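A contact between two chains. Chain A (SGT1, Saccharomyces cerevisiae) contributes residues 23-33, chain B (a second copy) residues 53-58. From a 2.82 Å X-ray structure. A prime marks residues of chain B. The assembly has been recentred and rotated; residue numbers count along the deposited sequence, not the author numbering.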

ATOM      1  N   ALA A  23      -8.929  -5.992   9.048  1.00 64.92           N
ATOM      2  CA  ALA A  23      -8.858  -4.910  10.023  1.00 64.50           C
ATOM      3  C   ALA A  23      -9.309  -3.583   9.415  1.00 65.87           C
ATOM      4  O   ALA A  23     -10.028  -2.837  10.085  1.00 66.70           O
ATOM      5  CB  ALA A  23      -7.442  -4.789  10.557  1.00 63.23           C
ATOM      6  N   LEU A  24      -8.939  -3.316   8.134  1.00 59.63           N
ATOM      7  CA  LEU A  24      -9.336  -2.099   7.426  1.00 58.07           C
ATOM      8  C   LEU A  24     -10.852  -2.001   7.361  1.00 64.13           C
ATOM      9  O   LEU A  24     -11.411  -0.980   7.761  1.00 66.45           O
ATOM     10  CB  LEU A  24      -8.730  -2.019   6.009  1.00 55.50           C
ATOM     11  CG  LEU A  24      -9.086  -0.737   5.216  1.00 59.55           C
ATOM     12  CD1 LEU A  24      -8.395   0.484   5.785  1.00 58.92           C
ATOM     13  CD2 LEU A  24      -8.791  -0.901   3.765  1.00 57.67           C
ATOM     14  N   HIS A  25     -11.511  -3.068   6.886  1.00 61.63           N
ATOM     15  CA  HIS A  25     -12.965  -3.126   6.813  1.00 66.43           C
ATOM     16  C   HIS A  25     -13.609  -2.831   8.181  1.00 73.68           C
ATOM     17  O   HIS A  25     -14.547  -2.037   8.253  1.00 76.42           O
ATOM     18  CB  HIS A  25     -13.433  -4.498   6.300  1.00 69.90           C
ATOM     19  CG  HIS A  25     -14.920  -4.640   6.307  1.00 79.16           C
ATOM     20  ND1 HIS A  25     -15.724  -3.873   5.471  1.00 82.29           N
ATOM     21  CD2 HIS A  25     -15.706  -5.420   7.083  1.00 86.46           C
ATOM     22  CE1 HIS A  25     -16.966  -4.221   5.764  1.00 88.08           C
ATOM     23  NE2 HIS A  25     -17.004  -5.149   6.727  1.00 91.08           N
ATOM     24  N   LEU A  26     -13.060  -3.437   9.261  1.00 69.45           N
ATOM     25  CA  LEU A  26     -13.540  -3.313  10.634  1.00 71.95           C
ATOM     26  C   LEU A  26     -13.405  -1.879  11.138  1.00 72.88           C
ATOM     27  O   LEU A  26     -14.334  -1.385  11.768  1.00 75.60           O
ATOM     28  CB  LEU A  26     -12.811  -4.296  11.550  1.00 72.38           C
ATOM     29  CG  LEU A  26     -13.157  -5.775  11.324  1.00 79.95           C
ATOM     30  N   TYR A  27     -12.302  -1.188  10.793  1.00 65.30           N
ATOM     31  CA  TYR A  27     -12.093   0.211  11.185  1.00 65.27           C
ATOM     32  C   TYR A  27     -13.002   1.149  10.398  1.00 72.54           C
ATOM     33  O   TYR A  27     -13.535   2.086  10.990  1.00 74.93           O
ATOM     34  CB  TYR A  27     -10.629   0.635  11.063  1.00 61.34           C
ATOM     35  CG  TYR A  27      -9.795   0.133  12.215  1.00 62.68           C
ATOM     36  CD1 TYR A  27     -10.058   0.537  13.523  1.00 66.13           C
ATOM     37  CD2 TYR A  27      -8.730  -0.741  12.003  1.00 61.98           C
ATOM     38  CE1 TYR A  27      -9.284   0.089  14.589  1.00 65.33           C
ATOM     39  CE2 TYR A  27      -7.957  -1.213  13.068  1.00 63.60           C
ATOM     40  CZ  TYR A  27      -8.239  -0.791  14.359  1.00 69.82           C
ATOM     41  OH  TYR A  27      -7.479  -1.224  15.415  1.00 71.56           O
ATOM     42  N   ASP A  28     -13.227   0.862   9.087  1.00 69.14           N
ATOM     43  CA  ASP A  28     -14.148   1.626   8.232  1.00 71.28           C
ATOM     44  C   ASP A  28     -15.555   1.593   8.819  1.00 79.94           C
ATOM     45  O   ASP A  28     -16.211   2.635   8.863  1.00 84.49           O
ATOM     46  CB  ASP A  28     -14.172   1.067   6.800  1.00 71.30           C
ATOM     47  CG  ASP A  28     -12.984   1.433   5.935  1.00 74.54           C
ATOM     48  OD1 ASP A  28     -12.445   2.532   6.108  1.00 71.89           O
ATOM     49  OD2 ASP A  28     -12.682   0.671   5.001  1.00 83.36           O
ATOM     50  N   GLU A  29     -15.996   0.401   9.308  1.00 75.89           N
ATOM     51  CA  GLU A  29     -17.309   0.176   9.939  1.00 81.24           C
ATOM     52  C   GLU A  29     -17.438   0.994  11.231  1.00 86.03           C
ATOM     53  O   GLU A  29     -18.460   1.635  11.448  1.00 91.28           O
ATOM     54  CB  GLU A  29     -17.548  -1.320  10.222  1.00 84.21           C
ATOM     55  CG  GLU A  29     -17.814  -2.180   8.998  1.00 90.75           C
ATOM     56  CD  GLU A  29     -19.097  -1.863   8.261  1.00124.17           C
ATOM     57  OE1 GLU A  29     -20.189  -2.158   8.801  1.00140.53           O
ATOM     58  OE2 GLU A  29     -19.007  -1.312   7.140  1.00114.40           O
ATOM     59  N   ILE A  30     -16.389   0.986  12.069  1.00 78.33           N
ATOM     60  CA  ILE A  30     -16.320   1.743  13.318  1.00 79.97           C
ATOM     61  C   ILE A  30     -16.423   3.234  12.966  1.00 85.20           C
ATOM     62  O   ILE A  30     -17.291   3.928  13.501  1.00 91.36           O
ATOM     63  CB  ILE A  30     -15.026   1.396  14.136  1.00 78.27           C
ATOM     64  CG1 ILE A  30     -15.056  -0.045  14.668  1.00 79.78           C
ATOM     65  CG2 ILE A  30     -14.802   2.359  15.285  1.00 80.38           C
ATOM     66  N   LEU A  31     -15.592   3.694  12.010  1.00 76.01           N
ATOM     67  CA  LEU A  31     -15.548   5.084  11.578  1.00 76.48           C
ATOM     68  C   LEU A  31     -16.846   5.538  10.891  1.00 87.15           C
ATOM     69  O   LEU A  31     -17.081   6.744  10.835  1.00 89.95           O
ATOM     70  CB  LEU A  31     -14.325   5.353  10.690  1.00 70.43           C
ATOM     71  CG  LEU A  31     -13.003   5.554  11.462  1.00 71.35           C
ATOM     72  CD1 LEU A  31     -11.797   5.124  10.653  1.00 65.60           C
ATOM     73  CD2 LEU A  31     -12.840   6.972  11.954  1.00 75.35           C
ATOM     74  N   LYS A  32     -17.703   4.598  10.415  1.00 87.00           N
ATOM     75  CA  LYS A  32     -19.016   4.931   9.843  1.00 93.62           C
ATOM     76  C   LYS A  32     -19.900   5.471  10.968  1.00107.98           C
ATOM     77  O   LYS A  32     -20.452   6.566  10.837  1.00112.58           O
ATOM     78  CB  LYS A  32     -19.668   3.714   9.155  1.00 96.32           C
ATOM     79  CG  LYS A  32     -19.246   3.513   7.708  1.00 95.98           C
ATOM     80  CD  LYS A  32     -19.615   2.120   7.196  1.00 99.86           C
ATOM     81  CE  LYS A  32     -19.091   1.877   5.803  1.00 93.33           C
ATOM     82  NZ  LYS A  32     -19.510   0.554   5.278  1.00 93.87           N
ATOM     83  N   GLY A  33     -19.942   4.734  12.085  1.00108.05           N
ATOM     84  CA  GLY A  33     -20.689   5.089  13.287  1.00116.16           C
ATOM     85  C   GLY A  33     -20.045   6.160  14.151  1.00121.50           C
ATOM     86  O   GLY A  33     -20.744   7.030  14.686  1.00128.26           O
TER
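Chain B (53-58) FGFSDW

Chain A presents one side of a helix that begins before Ala23 and continues through Gly33; chain B lays an irregular segment against it. Phe53′ is the first residue after a helix to leave helical torsions, Gly54′ is at -134/-7, and Phe55′ at -137/135 is extended. Ser56′ (-61/-46) and Asp57′ (-68/-12) turn the chain, and Trp58′ N donates a backbone hydrogen bond to Phe55′ O at 3.2 Å. The backbones come closest at Ser56′, whose CA lies 5.3 Å from the CA of His25; the CA atoms of Phe55′ and Asp28 are 7.0 Å apart. From Phe55′ to Ser56′ the nearest partner thus steps back from Asp28 to His25, so the order is reversed between the chains at this point. The residues of chain A that meet this segment, Leu24, His25, Asp28, Glu29 and Lys32, recur at the three- and four-residue spacing that places side chains on one side of a helix.

Asp28 is the centre of the contact. Its CA-to-CB bond points toward chain B, and with chi1 at -77° (m) its carboxylate reaches the turn. Asp28 OD2 accepts a hydrogen bond from Ser56′ N at 2.8 Å, with an angle of 159° at the hydrogen. The short, charged side chain suits this buried site because it can satisfy a main-chain NH, while OD1 is hydrogen-bonded elsewhere in the structure.

Ser56′ also points toward the helix. Its small side chain allows close approach: Ser56′ CB lies 3.1 Å from Asp28 OD2 and 3.7 Å from Leu24 CD2, and chi1 of 167° (t) sets Ser56′ OG 3.6 Å from His25 CB. Leu24, in the t,p rotamer, thus supplies an apolar surface beside the polar bond. Phe55′, by contrast, directs its CA-to-CB bond away from the helix, yet its ring atom CD2 still lies 3.9 Å from Asp28 OD1, which approaches the ring obliquely.

Asp57′ leaves its backbone sideways, but chi1 of -54° (m) brings its carboxylate nearer the helix. There it enters a crowded acidic neighbourhood: Asp57′ OD1 is 3.9 Å from Asp28 OD2, and Asp57′ OD2 is 4.2 Å from Glu29 OE2. Lys32 offsets the charge of the second pair, but makes no direct contact with Asp28. Its CA-to-CB bond also runs sideways, and after chi1 of -86° (m) the remaining torsions are all t, so a long, extended chain carries NZ to Glu29 and Asp57′. Lys32 NZ forms a salt bridge with Glu29 OE2 at 2.7 Å and another with Asp57′ OD2 at 3.3 Å, the latter a weak hydrogen bond. His25, with chi1 at 176° (t), turns the edge of its ring to the same aspartate, His25 ND1 lying 3.9 Å from Asp57′ OD1.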

ATOM      1  N   PHE B  53      -8.169   3.736  -3.012  1.00 47.89           N
ATOM      2  CA  PHE B  53      -6.952   3.592  -2.229  1.00 47.92           C
ATOM      3  C   PHE B  53      -7.094   4.034  -0.751  1.00 52.55           C
ATOM      4  O   PHE B  53      -6.098   4.098  -0.050  1.00 53.23           O
ATOM      5  CB  PHE B  53      -5.840   4.411  -2.905  1.00 48.39           C
ATOM      6  CG  PHE B  53      -5.383   3.876  -4.242  1.00 49.01           C
ATOM      7  CD1 PHE B  53      -4.744   2.643  -4.337  1.00 52.48           C
ATOM      8  CD2 PHE B  53      -5.557   4.621  -5.407  1.00 49.37           C
ATOM      9  CE1 PHE B  53      -4.317   2.150  -5.583  1.00 53.73           C
ATOM     10  CE2 PHE B  53      -5.113   4.130  -6.654  1.00 52.53           C
ATOM     11  CZ  PHE B  53      -4.501   2.900  -6.732  1.00 52.39           C
ATOM     12  N   GLY B  54      -8.298   4.340  -0.282  1.00 49.46           N
ATOM     13  CA  GLY B  54      -8.472   4.771   1.106  1.00 49.41           C
ATOM     14  C   GLY B  54      -9.610   4.144   1.880  1.00 52.31           C
ATOM     15  O   GLY B  54      -9.757   4.394   3.082  1.00 52.31           O
ATOM     16  N   PHE B  55     -10.452   3.366   1.199  1.00 48.30           N
ATOM     17  CA  PHE B  55     -11.606   2.709   1.837  1.00 50.37           C
ATOM     18  C   PHE B  55     -11.756   1.274   1.362  1.00 55.24           C
ATOM     19  O   PHE B  55     -11.639   1.007   0.162  1.00 54.82           O
ATOM     20  CB  PHE B  55     -12.884   3.492   1.538  1.00 51.33           C
ATOM     21  CG  PHE B  55     -12.972   4.851   2.192  1.00 51.95           C
ATOM     22  CD1 PHE B  55     -12.424   5.979   1.584  1.00 52.98           C
ATOM     23  CD2 PHE B  55     -13.660   5.017   3.378  1.00 54.78           C
ATOM     24  CE1 PHE B  55     -12.516   7.234   2.186  1.00 52.83           C
ATOM     25  CE2 PHE B  55     -13.773   6.275   3.961  1.00 57.10           C
ATOM     26  CZ  PHE B  55     -13.202   7.373   3.360  1.00 52.76           C
ATOM     27  N   SER B  56     -12.003   0.359   2.293  1.00 54.51           N
ATOM     28  CA  SER B  56     -12.143  -1.064   1.973  1.00 57.70           C
ATOM     29  C   SER B  56     -13.306  -1.299   1.019  1.00 66.09           C
ATOM     30  O   SER B  56     -13.125  -2.000   0.018  1.00 67.43           O
ATOM     31  CB  SER B  56     -12.308  -1.900   3.242  1.00 62.56           C
ATOM     32  OG  SER B  56     -12.734  -3.221   2.960  1.00 71.07           O
ATOM     33  N   ASP B  57     -14.483  -0.672   1.317  1.00 64.07           N
ATOM     34  CA  ASP B  57     -15.741  -0.789   0.565  1.00 65.07           C
ATOM     35  C   ASP B  57     -15.669  -0.156  -0.794  1.00 66.45           C
ATOM     36  O   ASP B  57     -16.585  -0.361  -1.580  1.00 68.19           O
ATOM     37  CB  ASP B  57     -16.917  -0.162   1.339  1.00 68.97           C
ATOM     38  CG  ASP B  57     -17.076  -0.694   2.726  1.00 92.38           C
ATOM     39  OD1 ASP B  57     -16.153  -0.474   3.551  1.00 96.47           O
ATOM     40  OD2 ASP B  57     -18.115  -1.351   2.999  1.00100.25           O
ATOM     41  N   TRP B  58     -14.611   0.623  -1.075  1.00 59.20           N
ATOM     42  CA  TRP B  58     -14.386   1.284  -2.356  1.00 56.26           C
ATOM     43  C   TRP B  58     -13.245   0.635  -3.125  1.00 56.91           C
ATOM     44  O   TRP B  58     -13.050   0.926  -4.304  1.00 54.20           O
ATOM     45  CB  TRP B  58     -14.089   2.761  -2.134  1.00 53.02           C
ATOM     46  CG  TRP B  58     -15.304   3.552  -1.768  1.00 54.68           C
ATOM     47  CD1 TRP B  58     -15.721   3.882  -0.513  1.00 59.17           C
ATOM     48  CD2 TRP B  58     -16.275   4.096  -2.670  1.00 53.92           C
ATOM     49  NE1 TRP B  58     -16.885   4.616  -0.574  1.00 59.27           N
ATOM     50  CE2 TRP B  58     -17.248   4.763  -1.888  1.00 59.11           C
ATOM     51  CE3 TRP B  58     -16.416   4.093  -4.069  1.00 53.53           C
ATOM     52  CZ2 TRP B  58     -18.343   5.414  -2.453  1.00 57.97           C
ATOM     53  CZ3 TRP B  58     -17.510   4.735  -4.627  1.00 54.88           C
ATOM     54  CH2 TRP B  58     -18.463   5.375  -3.821  1.00 56.98           C
TER